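Local coordinates for protein endo-polygalacturonase (PDB 1BHE) that hydrolyses the alpha-1,4 links between galacturonosyl units of polygalacturonic acid and takes part in maceration and soft-rotting of plant tissue, at residues T28-K31 with A32-C36; V76-A79 with K80-E83. One frame throughout, in Å; residues are numbered along the deposited sequence.

In the fold
Both contacts belong to the N-terminal part of the right-handed parallel beta-helix expected of a family 28 glycosidase, and both are local, each formed within one unbroken run of chain. Contact 1 comes first, on helix 26-33 and the residues that follow it, between strands 14-19 and 41-45; contact 2 follows in the loop that leaves strand 72-75. Their centres lie 20 Å apart, with about 10 Å between nearest atoms, so they do not touch. Both reach strand 51-58: Ile29 and Gln30 from contact 1, Val76 and Phe82 from contact 2. Helix and loop thus attach to the same early strand, away from the residues thought to form the active site.

Contact 1. Residues T28-K31 with A32-C36; sequences TIQK and ALNNC
Gln30, on the short helix 26-33 at the N-terminal end of the parallel beta-helix, and Asn34, four residues on, join their side-chain amides. The Gln30 chain leaves with CG opposite the backbone N (chi1 -165°) and then bends at chi2, which turns its amide toward Asn34. NE2 of Gln30 donates to OD1 of Asn34 over 3.0 Å. The two amide planes are inclined by 34°, and the bond is uneven in its geometry: OD1 lies close to the plane of the Gln30 amide, whereas NE2 stands above the plane of the Asn34 carbonyl instead of meeting a lone pair. The other end of the Gln30 amide is taken as well, since OE1 accepts from the backbone N of Ser58; held at both ends, the group has its rotation fixed.

On the inward face, Ile29 and Leu33 run side by side in the same direction, the CG2 branch of Ile29 lying 3.9 Å from CD1 of Leu33. Both are buried. Ile29 packs on Leu18, Phe52 and Leu57, while Leu33 meets Val42, Leu59, Pro60 and Val63, so this face seats the helix on strands 14-19, 41-45 and 51-58. Ala32 adds its methyl group against Leu18 and Val42. Farther along, Cys36 is tied by a disulfide to Cys15 of strand 14-19.

Beneath the side chains, backbone bonds link residues four apart: Leu33 N to Ile29 O at 2.9 Å, Ala32 N to Thr28 O at 3.3 Å, and Asn34 N to Gln30 O at 2.9 Å. With its CG set beside its own backbone N (chi1 -66°), Asn34 also brings that CG to 3.2 Å from Gln30 O.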
loop_
_atom_site.group_PDB
_atom_site.type_symbol
_atom_site.label_atom_id
_atom_site.label_comp_id
_atom_site.label_asym_id
_atom_site.label_seq_id
_atom_site.Cartn_x
_atom_site.Cartn_y
_atom_site.Cartn_z
ATOM N N THR A 28 17.956 -6.107 20.493
ATOM C CA THR A 28 17.421 -5.413 21.662
ATOM C C THR A 28 15.918 -5.196 21.498
ATOM O O THR A 28 15.144 -5.448 22.421
ATOM C CB THR A 28 18.139 -4.090 21.964
ATOM O OG1 THR A 28 17.913 -3.143 20.915
ATOM C CG2 THR A 28 19.636 -4.313 22.091
ATOM N N ILE A 29 15.493 -4.764 20.314
ATOM C CA ILE A 29 14.062 -4.573 20.058
ATOM C C ILE A 29 13.323 -5.905 20.023
ATOM O O ILE A 29 12.247 -6.049 20.616
ATOM C CB ILE A 29 13.834 -3.786 18.752
ATOM C CG1 ILE A 29 14.435 -2.379 18.849
ATOM C CG2 ILE A 29 12.341 -3.686 18.450
ATOM C CD1 ILE A 29 14.448 -1.610 17.539
ATOM N N GLN A 30 13.864 -6.914 19.343
ATOM C CA GLN A 30 13.230 -8.221 19.250
ATOM C C GLN A 30 13.029 -8.853 20.624
ATOM O O GLN A 30 11.959 -9.381 20.925
ATOM C CB GLN A 30 13.995 -9.192 18.346
ATOM C CG GLN A 30 13.167 -10.416 17.950
ATOM C CD GLN A 30 11.909 -10.019 17.199
ATOM O OE1 GLN A 30 12.014 -9.510 16.080
ATOM N NE2 GLN A 30 10.746 -10.233 17.811
ATOM N N LYS A 31 14.053 -8.788 21.472
ATOM C CA LYS A 31 13.958 -9.317 22.831
ATOM C C LYS A 31 12.830 -8.654 23.603
ATOM O O LYS A 31 12.027 -9.328 24.256
ATOM C CB LYS A 31 15.292 -9.123 23.571
ATOM C CG LYS A 31 15.264 -9.677 24.990
ATOM C CD LYS A 31 16.646 -9.625 25.635
ATOM C CE LYS A 31 16.610 -10.242 27.031
ATOM N NZ LYS A 31 17.908 -10.037 27.745
ATOM N N ALA A 32 12.708 -7.334 23.506
ATOM C CA ALA A 32 11.641 -6.583 24.150
ATOM C C ALA A 32 10.281 -6.986 23.593
ATOM O O ALA A 32 9.320 -7.129 24.347
ATOM C CB ALA A 32 11.854 -5.087 23.969
ATOM N N LEU A 33 10.178 -7.160 22.273
ATOM C CA LEU A 33 8.923 -7.576 21.656
ATOM C C LEU A 33 8.527 -8.975 22.113
ATOM O O LEU A 33 7.346 -9.250 22.347
ATOM C CB LEU A 33 9.035 -7.586 20.125
ATOM C CG LEU A 33 9.058 -6.225 19.431
ATOM C CD1 LEU A 33 9.509 -6.378 17.985
ATOM C CD2 LEU A 33 7.683 -5.568 19.508
ATOM N N ASN A 34 9.503 -9.865 22.292
ATOM C CA ASN A 34 9.246 -11.227 22.734
ATOM C C ASN A 34 8.852 -11.382 24.195
ATOM O O ASN A 34 8.576 -12.524 24.599
ATOM C CB ASN A 34 10.458 -12.128 22.448
ATOM C CG ASN A 34 10.714 -12.313 20.967
ATOM O OD1 ASN A 34 9.875 -11.988 20.123
ATOM N ND2 ASN A 34 11.890 -12.850 20.639
ATOM N N ASN A 35 8.844 -10.341 25.011
ATOM C CA ASN A 35 8.436 -10.455 26.404
ATOM C C ASN A 35 7.492 -9.317 26.778
ATOM O O ASN A 35 7.477 -8.819 27.901
ATOM C CB ASN A 35 9.657 -10.480 27.335
ATOM C CG ASN A 35 9.291 -10.937 28.738
ATOM O OD1 ASN A 35 8.333 -11.689 28.921
ATOM N ND2 ASN A 35 10.037 -10.472 29.736
ATOM N N CYS A 36 6.659 -8.898 25.829
ATOM C CA CYS A 36 5.719 -7.803 26.023
ATOM C C CYS A 36 4.301 -8.279 26.288
ATOM O O CYS A 36 3.755 -9.098 25.543
ATOM C CB CYS A 36 5.757 -6.916 24.767
ATOM S SG CYS A 36 4.899 -5.337 24.930
#

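Contact 2. Residues V76-A79 with K80-E83; sequences VNNA and KSFE
From Val76 the chain passes through an inverse gamma turn centred on Asn77 and then into an Ala79-Phe82 beta turn, closed by Phe82 N donating to Ala79 O over 3.1 Å. Asn78, just before this turn, bonds into it with its side chain: OD1 accepts from Ser81 N, three residues on, at 3.0 Å, the donor lying in the carbonyl plane on a lone pair. Ser81 OG adds a weak bond to the same OD1 at 3.4 Å. A chi1 of -170° helps to bring the Asn78 amide oxygen to Ser81 N, while ND2 is held by Gln128 OE1.

The Phe82 ring reaches back to the 76-79 segment. CD1 of Phe82 lies 3.4 Å from Asn78 O, which sits in the plane of the ring at its edge, and CE1 of Phe82 comes within 3.3 Å of Val76 O. The CG2 methyl of Val76 touches both CE1 of Phe82, at 3.8 Å, and CB of Ser81.

The whole turn lies in the loop between strands 72-75 and 92-93. Val76 packs on Leu53 and Phe82 on Pro56, both of strand 51-58, while Lys80 N donates to Asp129 in a neighbouring loop.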
loop_
_atom_site.group_PDB
_atom_site.type_symbol
_atom_site.label_atom_id
_atom_site.label_comp_id
_atom_site.label_asym_id
_atom_site.label_seq_id
_atom_site.Cartn_x
_atom_site.Cartn_y
_atom_site.Cartn_z
ATOM N N VAL A 76 18.434 -0.911 8.321
ATOM C CA VAL A 76 19.848 -0.853 7.949
ATOM C C VAL A 76 19.997 -0.951 6.441
ATOM O O VAL A 76 19.250 -1.664 5.762
ATOM C CB VAL A 76 20.697 -1.923 8.653
ATOM C CG1 VAL A 76 20.683 -1.678 10.157
ATOM C CG2 VAL A 76 20.213 -3.334 8.351
ATOM N N ASN A 77 20.951 -0.206 5.897
ATOM C CA ASN A 77 21.231 -0.190 4.467
ATOM C C ASN A 77 22.221 -1.307 4.129
ATOM O O ASN A 77 23.361 -1.090 3.725
ATOM C CB ASN A 77 21.758 1.173 4.023
ATOM C CG ASN A 77 23.027 1.625 4.705
ATOM O OD1 ASN A 77 23.248 1.362 5.888
ATOM N ND2 ASN A 77 23.905 2.310 3.974
ATOM N N ASN A 78 21.768 -2.545 4.278
ATOM C CA ASN A 78 22.562 -3.739 4.060
ATOM C C ASN A 78 21.686 -4.845 3.489
ATOM O O ASN A 78 20.707 -5.244 4.118
ATOM C CB ASN A 78 23.187 -4.194 5.392
ATOM C CG ASN A 78 24.215 -5.287 5.145
ATOM O OD1 ASN A 78 23.851 -6.448 4.975
ATOM N ND2 ASN A 78 25.481 -4.898 5.049
ATOM N N ALA A 79 22.029 -5.349 2.311
ATOM C CA ALA A 79 21.212 -6.359 1.650
ATOM C C ALA A 79 21.257 -7.712 2.334
ATOM O O ALA A 79 20.219 -8.355 2.503
ATOM C CB ALA A 79 21.614 -6.460 0.186
ATOM N N LYS A 80 22.428 -8.143 2.799
ATOM C CA LYS A 80 22.558 -9.412 3.506
ATOM C C LYS A 80 21.737 -9.452 4.786
ATOM O O LYS A 80 21.197 -10.501 5.150
ATOM C CB LYS A 80 24.025 -9.732 3.812
ATOM C CG LYS A 80 24.220 -11.071 4.504
ATOM C CD LYS A 80 25.692 -11.412 4.693
ATOM C CE LYS A 80 25.829 -12.801 5.311
ATOM N NZ LYS A 80 26.878 -12.808 6.372
ATOM N N SER A 81 21.540 -8.319 5.452
ATOM C CA SER A 81 20.741 -8.241 6.658
ATOM C C SER A 81 19.274 -8.606 6.453
ATOM O O SER A 81 18.633 -9.000 7.426
ATOM C CB SER A 81 20.834 -6.839 7.276
ATOM O OG SER A 81 22.087 -6.677 7.921
ATOM N N PHE A 82 18.736 -8.470 5.248
ATOM C CA PHE A 82 17.351 -8.782 4.949
ATOM C C PHE A 82 17.170 -10.049 4.125
ATOM O O PHE A 82 16.040 -10.384 3.747
ATOM C CB PHE A 82 16.715 -7.590 4.189
ATOM C CG PHE A 82 16.516 -6.388 5.073
ATOM C CD1 PHE A 82 17.523 -5.462 5.260
ATOM C CD2 PHE A 82 15.311 -6.198 5.737
ATOM C CE1 PHE A 82 17.344 -4.371 6.096
ATOM C CE2 PHE A 82 15.121 -5.112 6.563
ATOM C CZ PHE A 82 16.138 -4.192 6.749
ATOM N N GLU A 83 18.248 -10.762 3.797
ATOM C CA GLU A 83 18.105 -11.948 2.950
ATOM C C GLU A 83 17.404 -13.093 3.673
ATOM O O GLU A 83 17.505 -13.227 4.893
ATOM C CB GLU A 83 19.466 -12.432 2.433
ATOM C CG GLU A 83 20.279 -13.222 3.444
ATOM C CD GLU A 83 21.649 -13.637 2.946
ATOM O OE1 GLU A 83 22.105 -13.095 1.919
ATOM O OE2 GLU A 83 22.282 -14.499 3.586
#